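Local coordinates for proteasome protein (Corynebacterium glutamicum ATCC 13032, PDB 2P90) that is of unknown function, but belongs to the PAC2 family and may have a proteasome-related role, at residues P26-A31 with E133-L138. Numbering follows the deposited sequence.
Sequences PTLIVA and ENTICL
With CG1 of Val30 anti to its backbone N (chi1 169°) and SG of Cys137 anti to its own carbonyl carbon (chi1 -61°), the two side chains meet on one face of a parallel strand pair at the middle of the mixed sheet of an alpha/beta fold. SG comes 3.7 Å from Val30 CB and also touches both methyls; CG2 of Val30 reaches back obliquely to CG2 of Thr135, at 3.9 Å. Leu28 lies beside Thr135, pointing the same way, and helix 179-189 packs over this face through Leu183 and Leu187. On the other face the Ile29 and Leu138 side chains cross obliquely, CG2 of Ile29 lying 3.9 Å from CD1 of Leu138, with Ile221 of helix 211-225 touching both residues, so helices pack on both faces of the pair. The backbone ladder begins in the loop, where Glu133 N binds Pro26 O, and passes through Leu28 and Val30, each of which donates its N-H to one residue of 134-138 and gives its carbonyl to another. The bond from Ile136 N to Leu28 O is nearly straight, 172° at the hydrogen. Beyond, Val30 O takes two donors: Leu138 N at 2.9 Å, and a water that also donates to Leu138 O at 3.0 Å.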
ATOM      1  N   PRO B  26     -24.680  -5.741 -25.813  1.00 57.02           N
ATOM      2  CA  PRO B  26     -23.237  -5.591 -26.036  1.00 54.97           C
ATOM      3  C   PRO B  26     -22.390  -6.531 -25.159  1.00 52.79           C
ATOM      4  O   PRO B  26     -22.866  -7.104 -24.181  1.00 51.07           O
ATOM      5  CB  PRO B  26     -22.985  -4.127 -25.673  1.00 54.81           C
ATOM      6  CG  PRO B  26     -24.034  -3.844 -24.631  1.00 55.75           C
ATOM      7  CD  PRO B  26     -25.251  -4.564 -25.126  1.00 57.10           C
ATOM      8  N   THR B  27     -21.149  -6.733 -25.563  1.00 51.45           N
ATOM      9  CA  THR B  27     -20.204  -7.357 -24.662  1.00 50.15           C
ATOM     10  C   THR B  27     -19.397  -6.254 -23.929  1.00 48.11           C
ATOM     11  O   THR B  27     -19.178  -5.134 -24.452  1.00 46.72           O
ATOM     12  CB  THR B  27     -19.349  -8.492 -25.342  1.00 51.18           C
ATOM     13  OG1 THR B  27     -17.935  -8.331 -25.068  1.00 52.45           O
ATOM     14  CG2 THR B  27     -19.582  -8.538 -26.802  1.00 50.36           C
ATOM     15  N   LEU B  28     -19.018  -6.570 -22.692  1.00 45.90           N
ATOM     16  CA  LEU B  28     -18.196  -5.672 -21.911  1.00 43.07           C
ATOM     17  C   LEU B  28     -16.751  -6.160 -21.934  1.00 42.39           C
ATOM     18  O   LEU B  28     -16.483  -7.328 -21.681  1.00 41.70           O
ATOM     19  CB  LEU B  28     -18.715  -5.560 -20.483  1.00 43.16           C
ATOM     20  CG  LEU B  28     -17.859  -4.762 -19.460  1.00 41.92           C
ATOM     21  CD1 LEU B  28     -17.803  -3.280 -19.770  1.00 37.48           C
ATOM     22  CD2 LEU B  28     -18.385  -4.998 -18.064  1.00 42.15           C
ATOM     23  N   ILE B  29     -15.840  -5.232 -22.204  1.00 41.53           N
ATOM     24  CA  ILE B  29     -14.397  -5.439 -22.080  1.00 40.91           C
ATOM     25  C   ILE B  29     -13.886  -4.785 -20.802  1.00 40.68           C
ATOM     26  O   ILE B  29     -14.147  -3.614 -20.549  1.00 41.58           O
ATOM     27  CB  ILE B  29     -13.682  -4.852 -23.316  1.00 40.89           C
ATOM     28  CG1 ILE B  29     -14.310  -5.489 -24.567  1.00 42.08           C
ATOM     29  CG2 ILE B  29     -12.154  -5.060 -23.237  1.00 39.38           C
ATOM     30  CD1 ILE B  29     -13.988  -4.739 -25.797  1.00 48.49           C
ATOM     31  N   VAL B  30     -13.185  -5.563 -19.990  1.00 39.88           N
ATOM     32  CA  VAL B  30     -12.650  -5.094 -18.764  1.00 39.72           C
ATOM     33  C   VAL B  30     -11.119  -5.058 -18.947  1.00 40.55           C
ATOM     34  O   VAL B  30     -10.464  -6.102 -19.087  1.00 40.25           O
ATOM     35  CB  VAL B  30     -13.113  -5.981 -17.560  1.00 39.98           C
ATOM     36  CG1 VAL B  30     -12.334  -5.646 -16.297  1.00 38.90           C
ATOM     37  CG2 VAL B  30     -14.621  -5.857 -17.311  1.00 37.35           C
ATOM     38  N   ALA B  31     -10.583  -3.830 -18.965  1.00 40.11           N
ATOM     39  CA  ALA B  31      -9.147  -3.561 -19.092  1.00 39.88           C
ATOM     40  C   ALA B  31      -8.624  -2.746 -17.885  1.00 40.22           C
ATOM     41  O   ALA B  31      -8.532  -1.507 -17.972  1.00 40.48           O
ATOM     42  CB  ALA B  31      -8.884  -2.797 -20.386  1.00 39.30           C
ATOM     43  N   GLU B 133     -24.260  -9.054 -22.509  1.00 47.70           N
ATOM     44  CA  GLU B 133     -24.462 -10.494 -22.693  1.00 48.75           C
ATOM     45  C   GLU B 133     -23.217 -11.349 -22.470  1.00 47.81           C
ATOM     46  O   GLU B 133     -23.323 -12.549 -22.307  1.00 48.34           O
ATOM     47  CB  GLU B 133     -25.141 -10.790 -24.050  1.00 49.68           C
ATOM     48  CG  GLU B 133     -24.194 -11.048 -25.225  1.00 54.88           C
ATOM     49  CD  GLU B 133     -23.695 -12.515 -25.309  1.00 61.05           C
ATOM     50  OE1 GLU B 133     -22.520 -12.692 -25.751  1.00 60.86           O
ATOM     51  OE2 GLU B 133     -24.461 -13.463 -24.928  1.00 59.72           O
ATOM     52  N   ASN B 134     -22.041 -10.729 -22.443  1.00 47.07           N
ATOM     53  CA  ASN B 134     -20.784 -11.439 -22.166  1.00 46.21           C
ATOM     54  C   ASN B 134     -19.707 -10.467 -21.670  1.00 45.52           C
ATOM     55  O   ASN B 134     -19.585  -9.336 -22.147  1.00 45.70           O
ATOM     56  CB  ASN B 134     -20.267 -12.202 -23.410  1.00 45.65           C
ATOM     57  CG  ASN B 134     -19.029 -13.066 -23.122  1.00 45.38           C
ATOM     58  OD1 ASN B 134     -18.087 -13.079 -23.898  1.00 50.11           O
ATOM     59  ND2 ASN B 134     -19.035 -13.793 -22.028  1.00 44.70           N
ATOM     60  N   THR B 135     -18.901 -10.929 -20.737  1.00 44.58           N
ATOM     61  CA  THR B 135     -17.840 -10.076 -20.201  1.00 44.68           C
ATOM     62  C   THR B 135     -16.468 -10.705 -20.420  1.00 43.31           C
ATOM     63  O   THR B 135     -16.261 -11.872 -20.124  1.00 42.15           O
ATOM     64  CB  THR B 135     -18.056  -9.730 -18.675  1.00 44.04           C
ATOM     65  OG1 THR B 135     -19.302  -9.040 -18.521  1.00 43.22           O
ATOM     66  CG2 THR B 135     -16.892  -8.864 -18.133  1.00 43.89           C
ATOM     67  N   ILE B 136     -15.559  -9.879 -20.917  1.00 42.67           N
ATOM     68  CA  ILE B 136     -14.199 -10.281 -21.168  1.00 42.67           C
ATOM     69  C   ILE B 136     -13.183  -9.406 -20.440  1.00 42.08           C
ATOM     70  O   ILE B 136     -13.057  -8.233 -20.757  1.00 41.86           O
ATOM     71  CB  ILE B 136     -13.842 -10.231 -22.684  1.00 42.63           C
ATOM     72  CG1 ILE B 136     -14.895 -10.983 -23.527  1.00 43.99           C
ATOM     73  CG2 ILE B 136     -12.388 -10.761 -22.875  1.00 40.76           C
ATOM     74  CD1 ILE B 136     -14.557 -11.070 -25.042  1.00 41.87           C
ATOM     75  N   CYS B 137     -12.441 -10.025 -19.523  1.00 41.55           N
ATOM     76  CA  CYS B 137     -11.355  -9.400 -18.789  1.00 41.85           C
ATOM     77  C   CYS B 137      -9.990  -9.675 -19.399  1.00 41.04           C
ATOM     78  O   CYS B 137      -9.702 -10.789 -19.800  1.00 40.87           O
ATOM     79  CB  CYS B 137     -11.367  -9.898 -17.357  1.00 42.22           C
ATOM     80  SG  CYS B 137     -12.897  -9.509 -16.469  1.00 46.65           S
ATOM     81  N   LEU B 138      -9.149  -8.651 -19.463  1.00 40.44           N
ATOM     82  CA  LEU B 138      -7.862  -8.763 -20.129  1.00 40.13           C
ATOM     83  C   LEU B 138      -6.704  -8.812 -19.145  1.00 40.22           C
ATOM     84  O   LEU B 138      -6.710  -8.081 -18.156  1.00 40.26           O
ATOM     85  CB  LEU B 138      -7.675  -7.593 -21.081  1.00 40.02           C
ATOM     86  CG  LEU B 138      -8.810  -7.320 -22.070  1.00 39.33           C
ATOM     87  CD1 LEU B 138      -8.378  -6.183 -23.012  1.00 37.76           C
ATOM     88  CD2 LEU B 138      -9.259  -8.591 -22.855  1.00 36.72           C
TER
HETATM   89  O   HOH W   1      -8.553  -6.283 -16.701  1.00 36.40           O